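Local coordinates for protein phytanoyl-CoA dioxygenase (Streptomyces malaysiense, PDB 6ZYL) that catalyses beta-hydroxylation of thioholgamide as a non-heme monooxygenase, probably depending on iron and 2-oxoglutarate like its relatives, at residues R240-L252 / Y280-Q292. Sequence-based numbering, arbitrary orientation.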
ATOM      1  N   ARG A 240       3.369  -2.914 -17.712  1.00 26.76           N
ATOM      2  CA  ARG A 240       4.657  -2.355 -18.095  1.00 28.86           C
ATOM      3  C   ARG A 240       5.647  -2.325 -16.938  1.00 33.49           C
ATOM      4  O   ARG A 240       6.830  -2.046 -17.161  1.00 34.83           O
ATOM      5  CB  ARG A 240       4.475  -0.942 -18.658  1.00 30.57           C
ATOM      6  CG  ARG A 240       3.743  -0.905 -19.993  1.00 34.77           C
ATOM      7  CD  ARG A 240       3.898   0.445 -20.692  1.00 50.92           C
ATOM      8  NE  ARG A 240       5.297   0.786 -20.941  1.00 60.04           N
ATOM      9  CZ  ARG A 240       5.898   0.687 -22.122  1.00 62.17           C
ATOM     10  NH1 ARG A 240       5.226   0.260 -23.184  1.00 67.08           N
ATOM     11  NH2 ARG A 240       7.175   1.022 -22.243  1.00 57.13           N
ATOM     12  N   VAL A 241       5.196  -2.591 -15.715  1.00 29.48           N
ATOM     13  CA  VAL A 241       6.102  -2.780 -14.590  1.00 26.41           C
ATOM     14  C   VAL A 241       6.639  -4.202 -14.640  1.00 26.91           C
ATOM     15  O   VAL A 241       5.898  -5.150 -14.925  1.00 27.96           O
ATOM     16  CB  VAL A 241       5.386  -2.498 -13.258  1.00 27.36           C
ATOM     17  CG1 VAL A 241       6.337  -2.717 -12.088  1.00 26.50           C
ATOM     18  CG2 VAL A 241       4.825  -1.081 -13.242  1.00 25.97           C
ATOM     19  N   SER A 242       7.929  -4.362 -14.372  1.00 28.62           N
ATOM     20  CA  SER A 242       8.547  -5.676 -14.376  1.00 30.57           C
ATOM     21  C   SER A 242       9.436  -5.839 -13.147  1.00 29.06           C
ATOM     22  O   SER A 242      10.045  -4.870 -12.686  1.00 27.36           O
ATOM     23  CB  SER A 242       9.386  -5.894 -15.643  1.00 29.62           C
ATOM     24  OG  SER A 242      10.531  -5.063 -15.649  1.00 36.83           O
ATOM     25  N   PRO A 243       9.511  -7.049 -12.597  1.00 30.08           N
ATOM     26  CA  PRO A 243      10.434  -7.274 -11.474  1.00 30.55           C
ATOM     27  C   PRO A 243      11.883  -7.173 -11.923  1.00 29.34           C
ATOM     28  O   PRO A 243      12.262  -7.666 -12.988  1.00 29.14           O
ATOM     29  CB  PRO A 243      10.089  -8.693 -10.999  1.00 30.88           C
ATOM     30  CG  PRO A 243       9.409  -9.346 -12.161  1.00 32.54           C
ATOM     31  CD  PRO A 243       8.718  -8.248 -12.928  1.00 29.11           C
ATOM     32  N   THR A 244      12.696  -6.510 -11.096  1.00 28.55           N
ATOM     33  CA  THR A 244      14.119  -6.397 -11.397  1.00 27.95           C
ATOM     34  C   THR A 244      14.764  -7.772 -11.505  1.00 33.18           C
ATOM     35  O   THR A 244      15.660  -7.987 -12.329  1.00 34.63           O
ATOM     36  CB  THR A 244      14.817  -5.570 -10.318  1.00 28.04           C
ATOM     37  OG1 THR A 244      14.509  -6.118  -9.029  1.00 31.38           O
ATOM     38  CG2 THR A 244      14.362  -4.121 -10.373  1.00 29.74           C
ATOM     39  N   ALA A 245      14.320  -8.714 -10.678  1.00 28.43           N
ATOM     40  CA  ALA A 245      14.846 -10.069 -10.699  1.00 29.38           C
ATOM     41  C   ALA A 245      13.878 -10.969  -9.949  1.00 32.98           C
ATOM     42  O   ALA A 245      13.215 -10.539  -9.000  1.00 29.20           O
ATOM     43  CB  ALA A 245      16.242 -10.146 -10.071  1.00 32.83           C
ATOM     44  N   GLY A 246      13.795 -12.216 -10.393  1.00 30.15           N
ATOM     45  CA  GLY A 246      13.045 -13.229  -9.684  1.00 31.19           C
ATOM     46  C   GLY A 246      11.599 -13.338 -10.143  1.00 28.82           C
ATOM     47  O   GLY A 246      11.016 -12.415 -10.707  1.00 30.81           O
ATOM     48  N   GLU A 247      11.027 -14.508  -9.882  1.00 26.02           N
ATOM     49  CA  GLU A 247       9.624 -14.766 -10.171  1.00 28.54           C
ATOM     50  C   GLU A 247       8.731 -13.927  -9.263  1.00 24.88           C
ATOM     51  O   GLU A 247       8.988 -13.795  -8.064  1.00 23.39           O
ATOM     52  CB  GLU A 247       9.352 -16.258  -9.986  1.00 28.92           C
ATOM     53  CG  GLU A 247       7.924 -16.707 -10.116  1.00 33.91           C
ATOM     54  CD  GLU A 247       7.767 -18.165  -9.712  1.00 35.35           C
ATOM     55  OE1 GLU A 247       8.211 -19.049 -10.478  1.00 37.82           O
ATOM     56  OE2 GLU A 247       7.216 -18.426  -8.621  1.00 33.46           O
ATOM     57  N   ASP A 248       7.683 -13.349  -9.850  1.00 24.98           N
ATOM     58  CA  ASP A 248       6.771 -12.473  -9.129  1.00 24.00           C
ATOM     59  C   ASP A 248       5.342 -12.770  -9.563  1.00 24.87           C
ATOM     60  O   ASP A 248       5.102 -13.362 -10.617  1.00 24.52           O
ATOM     61  CB  ASP A 248       7.101 -10.991  -9.373  1.00 26.32           C
ATOM     62  CG  ASP A 248       6.739 -10.100  -8.192  1.00 23.35           C
ATOM     63  OD1 ASP A 248       6.045 -10.572  -7.266  1.00 21.56           O
ATOM     64  OD2 ASP A 248       7.149  -8.920  -8.191  1.00 22.20           O
ATOM     65  N   SER A 249       4.388 -12.347  -8.732  1.00 22.59           N
ATOM     66  CA  SER A 249       2.975 -12.556  -9.017  1.00 20.34           C
ATOM     67  C   SER A 249       2.173 -11.338  -8.581  1.00 21.30           C
ATOM     68  O   SER A 249       2.624 -10.520  -7.775  1.00 22.40           O
ATOM     69  CB  SER A 249       2.442 -13.824  -8.329  1.00 21.47           C
ATOM     70  OG  SER A 249       2.615 -13.769  -6.925  1.00 24.05           O
ATOM     71  N   ALA A 250       0.969 -11.226  -9.137  1.00 19.22           N
ATOM     72  CA  ALA A 250       0.092 -10.091  -8.888  1.00 23.14           C
ATOM     73  C   ALA A 250      -1.319 -10.494  -9.291  1.00 24.10           C
ATOM     74  O   ALA A 250      -1.529 -11.521  -9.941  1.00 21.47           O
ATOM     75  CB  ALA A 250       0.555  -8.848  -9.654  1.00 21.80           C
ATOM     76  N   LEU A 251      -2.288  -9.670  -8.898  1.00 24.08           N
ATOM     77  CA  LEU A 251      -3.700  -9.953  -9.129  1.00 23.52           C
ATOM     78  C   LEU A 251      -4.242  -9.012 -10.196  1.00 21.68           C
ATOM     79  O   LEU A 251      -4.237  -7.790 -10.014  1.00 21.89           O
ATOM     80  CB  LEU A 251      -4.507  -9.815  -7.839  1.00 22.49           C
ATOM     81  CG  LEU A 251      -6.004 -10.102  -7.968  1.00 24.21           C
ATOM     82  CD1 LEU A 251      -6.240 -11.556  -8.355  1.00 24.54           C
ATOM     83  CD2 LEU A 251      -6.735  -9.760  -6.678  1.00 23.79           C
ATOM     84  N   LEU A 252      -4.719  -9.586 -11.296  1.00 22.48           N
ATOM     85  CA  LEU A 252      -5.320  -8.798 -12.362  1.00 23.75           C
ATOM     86  C   LEU A 252      -6.662  -8.241 -11.904  1.00 23.95           C
ATOM     87  O   LEU A 252      -7.529  -8.986 -11.440  1.00 23.07           O
ATOM     88  CB  LEU A 252      -5.501  -9.665 -13.604  1.00 30.21           C
ATOM     89  CG  LEU A 252      -6.155  -9.052 -14.840  1.00 28.69           C
ATOM     90  CD1 LEU A 252      -5.261  -7.994 -15.443  1.00 26.57           C
ATOM     91  CD2 LEU A 252      -6.459 -10.156 -15.850  1.00 31.74           C
ATOM     92  N   TYR A 280       0.158 -18.827   0.788  1.00 25.02           N
ATOM     93  CA  TYR A 280       1.489 -19.319   1.129  1.00 24.62           C
ATOM     94  C   TYR A 280       2.423 -19.237  -0.073  1.00 25.28           C
ATOM     95  O   TYR A 280       3.572 -18.794   0.041  1.00 24.45           O
ATOM     96  CB  TYR A 280       1.405 -20.762   1.631  1.00 23.84           C
ATOM     97  CG  TYR A 280       0.517 -20.962   2.835  1.00 22.24           C
ATOM     98  CD1 TYR A 280       0.395 -19.976   3.806  1.00 24.72           C
ATOM     99  CD2 TYR A 280      -0.195 -22.141   3.005  1.00 25.26           C
ATOM    100  CE1 TYR A 280      -0.416 -20.158   4.910  1.00 27.16           C
ATOM    101  CE2 TYR A 280      -1.008 -22.332   4.107  1.00 29.98           C
ATOM    102  CZ  TYR A 280      -1.114 -21.337   5.056  1.00 31.28           C
ATOM    103  OH  TYR A 280      -1.924 -21.524   6.155  1.00 35.11           O
ATOM    104  N   SER A 281       1.940 -19.664  -1.240  1.00 23.64           N
ATOM    105  CA  SER A 281       2.771 -19.651  -2.439  1.00 25.28           C
ATOM    106  C   SER A 281       3.131 -18.226  -2.842  1.00 23.77           C
ATOM    107  O   SER A 281       4.289 -17.930  -3.159  1.00 23.68           O
ATOM    108  CB  SER A 281       2.042 -20.368  -3.578  1.00 25.69           C
ATOM    109  OG  SER A 281       2.861 -20.465  -4.729  1.00 43.93           O
ATOM    110  N   ALA A 282       2.148 -17.324  -2.829  1.00 23.37           N
ATOM    111  CA  ALA A 282       2.396 -15.962  -3.292  1.00 23.86           C
ATOM    112  C   ALA A 282       3.298 -15.201  -2.327  1.00 18.80           C
ATOM    113  O   ALA A 282       4.171 -14.438  -2.758  1.00 21.24           O
ATOM    114  CB  ALA A 282       1.071 -15.223  -3.481  1.00 21.55           C
ATOM    115  N   VAL A 283       3.103 -15.386  -1.021  1.00 20.83           N
ATOM    116  CA  VAL A 283       3.934 -14.680  -0.050  1.00 22.47           C
ATOM    117  C   VAL A 283       5.356 -15.222  -0.078  1.00 22.01           C
ATOM    118  O   VAL A 283       6.327 -14.455  -0.045  1.00 22.86           O
ATOM    119  CB  VAL A 283       3.319 -14.777   1.359  1.00 22.45           C
ATOM    120  CG1 VAL A 283       4.245 -14.137   2.386  1.00 22.05           C
ATOM    121  CG2 VAL A 283       1.949 -14.118   1.385  1.00 23.60           C
ATOM    122  N   THR A 284       5.507 -16.548  -0.133  1.00 21.71           N
ATOM    123  CA  THR A 284       6.836 -17.135  -0.258  1.00 21.21           C
ATOM    124  C   THR A 284       7.564 -16.566  -1.470  1.00 19.92           C
ATOM    125  O   THR A 284       8.736 -16.185  -1.389  1.00 20.76           O
ATOM    126  CB  THR A 284       6.734 -18.658  -0.366  1.00 21.29           C
ATOM    127  OG1 THR A 284       6.165 -19.197   0.833  1.00 23.28           O
ATOM    128  CG2 THR A 284       8.111 -19.269  -0.595  1.00 23.32           C
ATOM    129  N   ARG A 285       6.869 -16.500  -2.608  1.00 20.92           N
ATOM    130  CA  ARG A 285       7.453 -15.935  -3.820  1.00 22.07           C
ATOM    131  C   ARG A 285       7.893 -14.496  -3.595  1.00 20.95           C
ATOM    132  O   ARG A 285       9.003 -14.105  -3.976  1.00 24.18           O
ATOM    133  CB  ARG A 285       6.431 -16.023  -4.954  1.00 25.01           C
ATOM    134  CG  ARG A 285       6.861 -15.439  -6.283  1.00 25.53           C
ATOM    135  CD  ARG A 285       5.714 -15.555  -7.299  1.00 24.41           C
ATOM    136  NE  ARG A 285       5.302 -16.945  -7.487  1.00 26.94           N
ATOM    137  CZ  ARG A 285       4.099 -17.428  -7.191  1.00 28.11           C
ATOM    138  NH1 ARG A 285       3.155 -16.638  -6.698  1.00 22.57           N
ATOM    139  NH2 ARG A 285       3.839 -18.712  -7.394  1.00 26.03           N
ATOM    140  N   ARG A 286       7.034 -13.689  -2.970  1.00 23.08           N
ATOM    141  CA  ARG A 286       7.359 -12.279  -2.787  1.00 21.50           C
ATOM    142  C   ARG A 286       8.516 -12.097  -1.815  1.00 20.52           C
ATOM    143  O   ARG A 286       9.430 -11.306  -2.073  1.00 20.27           O
ATOM    144  CB  ARG A 286       6.129 -11.515  -2.296  1.00 21.87           C
ATOM    145  CG  ARG A 286       6.403 -10.054  -1.966  1.00 20.94           C
ATOM    146  CD  ARG A 286       6.925  -9.291  -3.179  1.00 18.44           C
ATOM    147  NE  ARG A 286       6.041  -9.441  -4.333  1.00 17.71           N
ATOM    148  CZ  ARG A 286       4.870  -8.828  -4.464  1.00 20.87           C
ATOM    149  NH1 ARG A 286       4.437  -8.010  -3.513  1.00 21.92           N
ATOM    150  NH2 ARG A 286       4.131  -9.030  -5.548  1.00 21.74           N
ATOM    151  N   GLN A 287       8.492 -12.806  -0.685  1.00 21.55           N
ATOM    152  CA  GLN A 287       9.544 -12.623   0.308  1.00 22.53           C
ATOM    153  C   GLN A 287      10.897 -13.087  -0.215  1.00 24.62           C
ATOM    154  O   GLN A 287      11.931 -12.535   0.177  1.00 25.39           O
ATOM    155  CB  GLN A 287       9.177 -13.355   1.599  1.00 22.57           C
ATOM    156  CG  GLN A 287       7.946 -12.775   2.299  1.00 23.97           C
ATOM    157  CD  GLN A 287       7.990 -11.255   2.426  1.00 27.75           C
ATOM    158  OE1 GLN A 287       7.214 -10.543   1.784  1.00 29.16           O
ATOM    159  NE2 GLN A 287       8.903 -10.755   3.246  1.00 25.43           N
ATOM    160  N   LYS A 288      10.919 -14.085  -1.101  1.00 23.70           N
ATOM    161  CA  LYS A 288      12.163 -14.420  -1.783  1.00 24.58           C
ATOM    162  C   LYS A 288      12.695 -13.215  -2.546  1.00 29.38           C
ATOM    163  O   LYS A 288      13.894 -12.914  -2.496  1.00 26.69           O
ATOM    164  CB  LYS A 288      11.951 -15.597  -2.734  1.00 25.06           C
ATOM    165  CG  LYS A 288      11.928 -16.963  -2.065  1.00 25.98           C
ATOM    166  CD  LYS A 288      11.547 -18.045  -3.071  1.00 25.33           C
ATOM    167  CE  LYS A 288      11.531 -19.424  -2.436  1.00 26.84           C
ATOM    168  NZ  LYS A 288      10.969 -20.453  -3.357  1.00 27.24           N
ATOM    169  N   ARG A 289      11.809 -12.509  -3.256  1.00 25.81           N
ATOM    170  CA  ARG A 289      12.206 -11.297  -3.964  1.00 26.91           C
ATOM    171  C   ARG A 289      12.717 -10.241  -2.992  1.00 28.61           C
ATOM    172  O   ARG A 289      13.803  -9.679  -3.180  1.00 30.04           O
ATOM    173  CB  ARG A 289      11.022 -10.747  -4.763  1.00 28.64           C
ATOM    174  CG  ARG A 289      10.524 -11.629  -5.897  1.00 26.57           C
ATOM    175  CD  ARG A 289       9.983 -10.771  -7.055  1.00 25.51           C
ATOM    176  NE  ARG A 289      11.024  -9.882  -7.559  1.00 28.26           N
ATOM    177  CZ  ARG A 289      10.925  -8.558  -7.622  1.00 27.94           C
ATOM    178  NH1 ARG A 289       9.812  -7.946  -7.240  1.00 24.54           N
ATOM    179  NH2 ARG A 289      11.946  -7.847  -8.077  1.00 24.85           N
ATOM    180  N   ILE A 290      11.939  -9.952  -1.946  1.00 27.91           N
ATOM    181  CA  ILE A 290      12.335  -8.935  -0.975  1.00 28.42           C
ATOM    182  C   ILE A 290      13.684  -9.289  -0.361  1.00 33.86           C
ATOM    183  O   ILE A 290      14.591  -8.452  -0.284  1.00 35.03           O
ATOM    184  CB  ILE A 290      11.256  -8.776   0.111  1.00 31.15           C
ATOM    185  CG1 ILE A 290       9.905  -8.404  -0.506  1.00 26.48           C
ATOM    186  CG2 ILE A 290      11.692  -7.739   1.141  1.00 32.89           C
ATOM    187  CD1 ILE A 290       9.923  -7.145  -1.346  1.00 32.47           C
ATOM    188  N   ASN A 291      13.827 -10.535   0.103  1.00 32.58           N
ATOM    189  CA  ASN A 291      15.101 -10.981   0.659  1.00 32.90           C
ATOM    190  C   ASN A 291      16.242 -10.690  -0.305  1.00 35.62           C
ATOM    191  O   ASN A 291      17.346 -10.323   0.114  1.00 38.69           O
ATOM    192  CB  ASN A 291      15.047 -12.479   0.969  1.00 30.67           C
ATOM    193  CG  ASN A 291      14.185 -12.799   2.171  1.00 37.39           C
ATOM    194  OD1 ASN A 291      13.868 -11.924   2.975  1.00 37.46           O
ATOM    195  ND2 ASN A 291      13.800 -14.066   2.302  1.00 33.13           N
ATOM    196  N   GLN A 292      15.980 -10.826  -1.606  1.00 33.00           N
ATOM    197  CA  GLN A 292      17.031 -10.684  -2.607  1.00 34.99           C
ATOM    198  C   GLN A 292      17.416  -9.222  -2.794  1.00 44.90           C
ATOM    199  O   GLN A 292      18.606  -8.884  -2.833  1.00 44.08           O
ATOM    200  CB  GLN A 292      16.563 -11.298  -3.931  1.00 40.23           C
ATOM    201  CG  GLN A 292      17.675 -11.733  -4.862  1.00 46.23           C
ATOM    202  CD  GLN A 292      18.308 -13.041  -4.445  1.00 57.70           C
ATOM    203  OE1 GLN A 292      19.518 -13.113  -4.221  1.00 49.39           O
ATOM    204  NE2 GLN A 292      17.498 -14.089  -4.349  1.00 52.40           N
TER
HETATM  205  O   HOH W   1      14.366  -9.428  -6.258  1.00 33.55           O
HETATM  206  O   HOH W   2      10.463 -15.049  -6.225  1.00 26.58           O
HETATM  207  O   HOH W   3       3.953 -12.647  -4.981  1.00 20.61           O
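Pro243 CB sits over the centre of one face of the Arg289 guanidinium, 3.5 Å from CZ, while Ala245 O and Thr244 OG1 lie at the rim of the same group, in its plane. The Arg285 guanidinium has Ser281 O over one face, offset toward the rim, and Glu247 OE2 in plane at its edge. Arg289 NE donates to Ala245 O at 2.7 Å, and NH2 adds a weak bond to that oxygen; the stronger partner of NH2 is Gly135 O. The Arg286 guanidinium takes Asp248 OD1 at its edge, NE (3.1 Å) and NH2 (3.0 Å) gripping this one oxygen from its syn side, somewhat out of the carboxylate plane, with carboxylate and guanidinium almost perpendicular (87°). Ser249 N donates to OD1 from the anti side, also off that plane. The chain of Arg286 bends at chi2 and chi3; its NH2 also donates to Trp110 O, and its guanidinium makes a cation-pi contact with Trp110. Asp248 OD2 is shared between Trp110 NE1 and a weak bond from Arg289 NH1, which makes Asp248, Arg286 and Arg289 a salt-bridge network.

These arginines dock the C-terminal helix 273-295 against the turn leading into strand 249-254, a member of the main sheet of this PhyH-family fold, consistent with the double-stranded beta-helix of 2-oxoglutarate oxygenases.

One turn before Arg289, Arg285 runs out with CG anti to the backbone N (chi1 178°) and bends at chi3, bringing NE onto Glu247 OE2 at 2.7 Å. That salt bridge is nearly straight (171°) and uses the anti side of the carboxylate, tilted from its plane. Arg285 NH1 bonds weakly to Ser249 OG, which also pairs with Glu264 OE2. Two waters join backbone oxygens, Ala245 O to Arg289 O and Glu247 O to Arg285 O; a third links Ser249 OG to Ala282 O.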